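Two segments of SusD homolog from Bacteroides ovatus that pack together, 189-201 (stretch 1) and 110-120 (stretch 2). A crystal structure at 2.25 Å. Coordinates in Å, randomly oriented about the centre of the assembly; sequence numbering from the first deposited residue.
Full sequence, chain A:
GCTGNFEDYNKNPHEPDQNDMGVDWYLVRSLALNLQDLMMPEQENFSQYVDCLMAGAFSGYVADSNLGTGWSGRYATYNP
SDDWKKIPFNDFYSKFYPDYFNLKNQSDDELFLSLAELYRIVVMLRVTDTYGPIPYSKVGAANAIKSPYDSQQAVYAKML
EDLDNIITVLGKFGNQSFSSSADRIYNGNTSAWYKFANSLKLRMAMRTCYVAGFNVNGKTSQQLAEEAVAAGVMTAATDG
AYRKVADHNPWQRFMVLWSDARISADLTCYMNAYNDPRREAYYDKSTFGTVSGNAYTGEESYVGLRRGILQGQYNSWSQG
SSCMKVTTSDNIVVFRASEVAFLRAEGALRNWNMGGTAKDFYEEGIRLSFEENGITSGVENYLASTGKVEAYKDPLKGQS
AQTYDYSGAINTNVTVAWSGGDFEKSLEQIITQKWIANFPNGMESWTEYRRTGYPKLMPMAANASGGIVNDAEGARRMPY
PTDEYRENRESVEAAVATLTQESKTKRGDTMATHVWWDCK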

# COMPACT_ATOMS: atom_id res chain seq x y z
N ASN A 189 19.84 14.13 -2.09
CA ASN A 189 20.17 13.85 -3.48
C ASN A 189 18.94 14.14 -4.37
O ASN A 189 18.06 13.29 -4.52
CB ASN A 189 20.66 12.41 -3.63
CG ASN A 189 21.11 11.99 -5.02
OD1 ASN A 189 21.20 12.79 -5.95
ND2 ASN A 189 21.40 10.71 -5.19
N THR A 190 18.90 15.35 -4.98
CA THR A 190 17.80 15.84 -5.83
C THR A 190 17.51 14.91 -7.03
O THR A 190 16.34 14.74 -7.39
CB THR A 190 18.09 17.28 -6.31
OG1 THR A 190 18.48 18.05 -5.18
CG2 THR A 190 16.88 17.94 -6.95
N SER A 191 18.56 14.33 -7.64
CA SER A 191 18.40 13.45 -8.82
C SER A 191 17.66 12.14 -8.44
O SER A 191 16.94 11.59 -9.26
CB SER A 191 19.76 13.14 -9.44
OG SER A 191 20.55 12.29 -8.61
N ALA A 192 17.81 11.68 -7.19
CA ALA A 192 17.09 10.52 -6.67
C ALA A 192 15.58 10.86 -6.52
O ALA A 192 14.74 10.00 -6.79
CB ALA A 192 17.68 10.10 -5.34
N TRP A 193 15.25 12.12 -6.17
CA TRP A 193 13.88 12.64 -6.04
C TRP A 193 13.23 12.81 -7.40
O TRP A 193 12.02 12.65 -7.51
CB TRP A 193 13.87 13.97 -5.24
CG TRP A 193 13.94 13.73 -3.77
CD1 TRP A 193 14.96 14.09 -2.93
CD2 TRP A 193 12.98 13.03 -2.96
NE1 TRP A 193 14.68 13.67 -1.65
CE2 TRP A 193 13.50 12.98 -1.65
CE3 TRP A 193 11.77 12.36 -3.24
CZ2 TRP A 193 12.82 12.33 -0.61
CZ3 TRP A 193 11.11 11.71 -2.21
CH2 TRP A 193 11.62 11.72 -0.91
N TYR A 194 14.04 13.14 -8.42
CA TYR A 194 13.63 13.26 -9.83
C TYR A 194 13.11 11.92 -10.31
O TYR A 194 12.05 11.86 -10.91
CB TYR A 194 14.82 13.74 -10.70
CG TYR A 194 14.48 13.89 -12.17
CD1 TYR A 194 13.79 15.01 -12.64
CD2 TYR A 194 14.83 12.91 -13.09
CE1 TYR A 194 13.48 15.16 -13.99
CE2 TYR A 194 14.50 13.03 -14.45
CZ TYR A 194 13.84 14.17 -14.89
OH TYR A 194 13.51 14.32 -16.22
N LYS A 195 13.86 10.82 -10.01
CA LYS A 195 13.48 9.45 -10.37
C LYS A 195 12.23 9.02 -9.63
O LYS A 195 11.38 8.37 -10.22
CB LYS A 195 14.62 8.45 -10.08
CG LYS A 195 15.85 8.67 -10.95
CD LYS A 195 16.79 7.51 -10.79
CE LYS A 195 18.19 7.87 -11.20
NZ LYS A 195 19.09 6.70 -11.10
N PHE A 196 12.12 9.40 -8.34
CA PHE A 196 10.96 9.09 -7.49
C PHE A 196 9.70 9.74 -8.08
O PHE A 196 8.68 9.06 -8.22
CB PHE A 196 11.21 9.58 -6.03
CG PHE A 196 10.08 9.39 -5.04
CD1 PHE A 196 9.00 10.27 -5.01
CD2 PHE A 196 10.10 8.33 -4.14
CE1 PHE A 196 7.94 10.07 -4.10
CE2 PHE A 196 9.07 8.15 -3.22
CZ PHE A 196 8.00 9.02 -3.19
N ALA A 197 9.77 11.07 -8.43
CA ALA A 197 8.67 11.85 -8.99
C ALA A 197 8.18 11.26 -10.32
O ALA A 197 6.97 11.10 -10.49
CB ALA A 197 9.06 13.30 -9.15
N ASN A 198 9.09 10.86 -11.23
CA ASN A 198 8.68 10.23 -12.49
C ASN A 198 8.08 8.83 -12.24
O ASN A 198 7.15 8.43 -12.93
CB ASN A 198 9.84 10.12 -13.47
CG ASN A 198 10.11 11.41 -14.17
OD1 ASN A 198 9.22 12.00 -14.80
ND2 ASN A 198 11.34 11.87 -14.07
N SER A 199 8.58 8.11 -11.22
CA SER A 199 8.09 6.78 -10.83
C SER A 199 6.67 6.91 -10.27
O SER A 199 5.83 6.05 -10.54
CB SER A 199 9.02 6.16 -9.80
OG SER A 199 10.30 5.99 -10.42
N LEU A 200 6.38 8.02 -9.53
CA LEU A 200 5.04 8.30 -8.99
C LEU A 200 4.08 8.62 -10.17
O LEU A 200 2.93 8.20 -10.17
CB LEU A 200 5.12 9.50 -8.01
CG LEU A 200 3.80 9.96 -7.37
CD1 LEU A 200 3.21 8.88 -6.43
CD2 LEU A 200 4.00 11.27 -6.61
N LYS A 201 4.57 9.38 -11.15
CA LYS A 201 3.81 9.75 -12.34
C LYS A 201 3.37 8.46 -13.08
O LYS A 201 2.21 8.37 -13.46
CB LYS A 201 4.65 10.68 -13.24
CG LYS A 201 3.96 11.07 -14.56
CD LYS A 201 4.81 12.10 -15.32
CE LYS A 201 4.25 12.47 -16.67
NZ LYS A 201 5.13 13.44 -17.37
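Stretch 2 110-120: ELFLSLAELYR

Stretch 2 is helical from Glu110 to Arg120, as its phi/psi pairs (phi -53° to -74°, psi -33° to -47°) and an unbroken i to i+4 series of backbone hydrogen bonds, from Ser114 N to Glu110 O at 3.0 Å through Arg120 N to Ala116 O at 3.0 Å, attest. It lies on the helix 190-201 of stretch 1, with the N-to-C directions inclined at 35°, so the two run roughly the same way. The axes approach to 11.7 Å, a wide spacing filled by side chains. The CA register advances in the same sense on both helices: Thr190 is paired with Leu111 at 8.8 Å between CA atoms, Trp193 with Leu115 at 8.4 Å and Ala197 with Leu118 at 7.4 Å. The backbones thus draw closer along the walk.

Glu110 makes no contact, and its side chain is poorly ordered; its carbonyl O nevertheless accepts Ser114 OG at 2.9 Å, a bond internal to the helix. Leu111 (chi1 t, chi2 p) is the first residue to touch, placing CD1 3.9 Å from Thr190 CG2. Phe112, Leu113 and Ser114 stay out of reach.

One turn after Leu111, Leu115 (chi1 m, chi2 t) lays a methyl group on the indole. Its CD2 is 3.8 Å from Trp193 CG and 3.9 Å from the centroid of the five-membered ring of Trp193, only 14° off the ring normal, which identifies a CH-pi contact over the face.

Ala116 and Glu117 make no contact with stretch 1. Leu118 (chi1 t, chi2 p) does the most: 92 Å² of it is covered, out of 345 Å² buried on both sides together. It is a knob in a hole formed by Trp193, Phe196, Ala197 and Leu200. Leu118 CD2 lies 3.7 Å from Trp193 CE3 and 3.8 Å from Phe196 CD1, while Leu118 CD1 lies 3.7 Å from Leu200 CD2 and 4.2 Å from Ala197 CB.

The CA-to-CB bond of Tyr119 points sideways, but the end of its side chain comes nearer. The edge of its ring is directed at the face of Trp193 in an offset edge-to-face pair, with the tyrosine ring and the six-membered ring of the indole 5.6 Å apart between centroids and their planes at 69°. Tyr119 CE1 is 3.7 Å from Trp193 CH2, and Tyr119 OH is 3.6 Å from Trp193 CZ2.

Arg120 does not touch stretch 1; its NH1 forms a salt bridge with Glu117 OE2 at 2.9 Å. No hydrogen bond crosses between the stretches; the association is apolar and aromatic.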

# COMPACT_ATOMS: atom_id res chain seq x y z
N GLU A 110 12.18 27.26 -4.10
CA GLU A 110 11.51 26.47 -5.13
C GLU A 110 11.70 24.95 -4.92
O GLU A 110 10.76 24.19 -5.15
CB GLU A 110 12.05 26.89 -6.50
CG GLU A 110 11.18 26.48 -7.68
CD GLU A 110 11.72 26.85 -9.05
OE1 GLU A 110 12.94 27.12 -9.16
OE2 GLU A 110 10.93 26.86 -10.01
N LEU A 111 12.89 24.53 -4.48
CA LEU A 111 13.17 23.12 -4.28
C LEU A 111 12.39 22.56 -3.07
O LEU A 111 11.80 21.48 -3.18
CB LEU A 111 14.69 22.90 -4.12
CG LEU A 111 15.17 21.45 -3.86
CD1 LEU A 111 14.76 20.51 -4.99
CD2 LEU A 111 16.66 21.40 -3.70
N PHE A 112 12.36 23.31 -1.95
CA PHE A 112 11.68 22.88 -0.73
C PHE A 112 10.16 22.93 -0.88
O PHE A 112 9.47 22.09 -0.31
CB PHE A 112 12.15 23.73 0.47
CG PHE A 112 13.30 23.06 1.20
CD1 PHE A 112 14.60 23.13 0.70
CD2 PHE A 112 13.07 22.33 2.36
CE1 PHE A 112 15.66 22.48 1.36
CE2 PHE A 112 14.13 21.69 3.04
CZ PHE A 112 15.41 21.77 2.53
N LEU A 113 9.65 23.87 -1.68
CA LEU A 113 8.21 23.98 -1.93
C LEU A 113 7.76 22.87 -2.88
O LEU A 113 6.64 22.37 -2.73
CB LEU A 113 7.86 25.37 -2.49
CG LEU A 113 8.13 26.54 -1.56
CD1 LEU A 113 8.22 27.83 -2.35
CD2 LEU A 113 7.12 26.59 -0.40
N SER A 114 8.65 22.46 -3.81
CA SER A 114 8.38 21.37 -4.75
C SER A 114 8.36 20.03 -4.03
O SER A 114 7.49 19.20 -4.28
CB SER A 114 9.39 21.38 -5.88
OG SER A 114 9.09 22.47 -6.73
N LEU A 115 9.30 19.84 -3.09
CA LEU A 115 9.35 18.62 -2.28
C LEU A 115 8.13 18.54 -1.34
O LEU A 115 7.53 17.49 -1.22
CB LEU A 115 10.65 18.58 -1.48
CG LEU A 115 11.89 18.21 -2.26
CD1 LEU A 115 13.10 18.50 -1.43
CD2 LEU A 115 11.87 16.75 -2.68
N ALA A 116 7.74 19.68 -0.71
CA ALA A 116 6.56 19.76 0.15
C ALA A 116 5.30 19.34 -0.63
O ALA A 116 4.51 18.54 -0.12
CB ALA A 116 6.40 21.17 0.71
N GLU A 117 5.16 19.82 -1.89
CA GLU A 117 4.06 19.46 -2.78
C GLU A 117 4.12 17.99 -3.19
O GLU A 117 3.07 17.36 -3.30
CB GLU A 117 4.05 20.34 -4.05
CG GLU A 117 2.67 20.47 -4.67
CD GLU A 117 1.65 21.16 -3.79
OE1 GLU A 117 2.04 22.00 -2.94
OE2 GLU A 117 0.44 20.86 -3.94
N LEU A 118 5.33 17.44 -3.43
CA LEU A 118 5.52 16.03 -3.77
C LEU A 118 5.01 15.14 -2.62
O LEU A 118 4.30 14.17 -2.88
CB LEU A 118 6.99 15.72 -4.10
CG LEU A 118 7.34 14.25 -4.46
CD1 LEU A 118 6.62 13.79 -5.72
CD2 LEU A 118 8.83 14.07 -4.63
N TYR A 119 5.33 15.49 -1.35
CA TYR A 119 4.90 14.76 -0.16
C TYR A 119 3.40 14.83 -0.03
O TYR A 119 2.77 13.80 0.21
CB TYR A 119 5.59 15.30 1.12
CG TYR A 119 7.11 15.27 1.08
CD1 TYR A 119 7.79 14.31 0.32
CD2 TYR A 119 7.86 16.18 1.82
CE1 TYR A 119 9.18 14.27 0.30
CE2 TYR A 119 9.25 16.16 1.78
CZ TYR A 119 9.91 15.19 1.04
OH TYR A 119 11.28 15.19 1.01
N ARG A 120 2.81 16.02 -0.27
CA ARG A 120 1.36 16.25 -0.28
C ARG A 120 0.65 15.32 -1.28
O ARG A 120 -0.34 14.70 -0.92
CB ARG A 120 1.05 17.71 -0.64
CG ARG A 120 -0.38 18.07 -0.38
CD ARG A 120 -0.68 19.38 -1.05
NE ARG A 120 -2.08 19.74 -0.86
CZ ARG A 120 -2.74 20.58 -1.63
NH1 ARG A 120 -2.14 21.15 -2.67
NH2 ARG A 120 -4.01 20.85 -1.39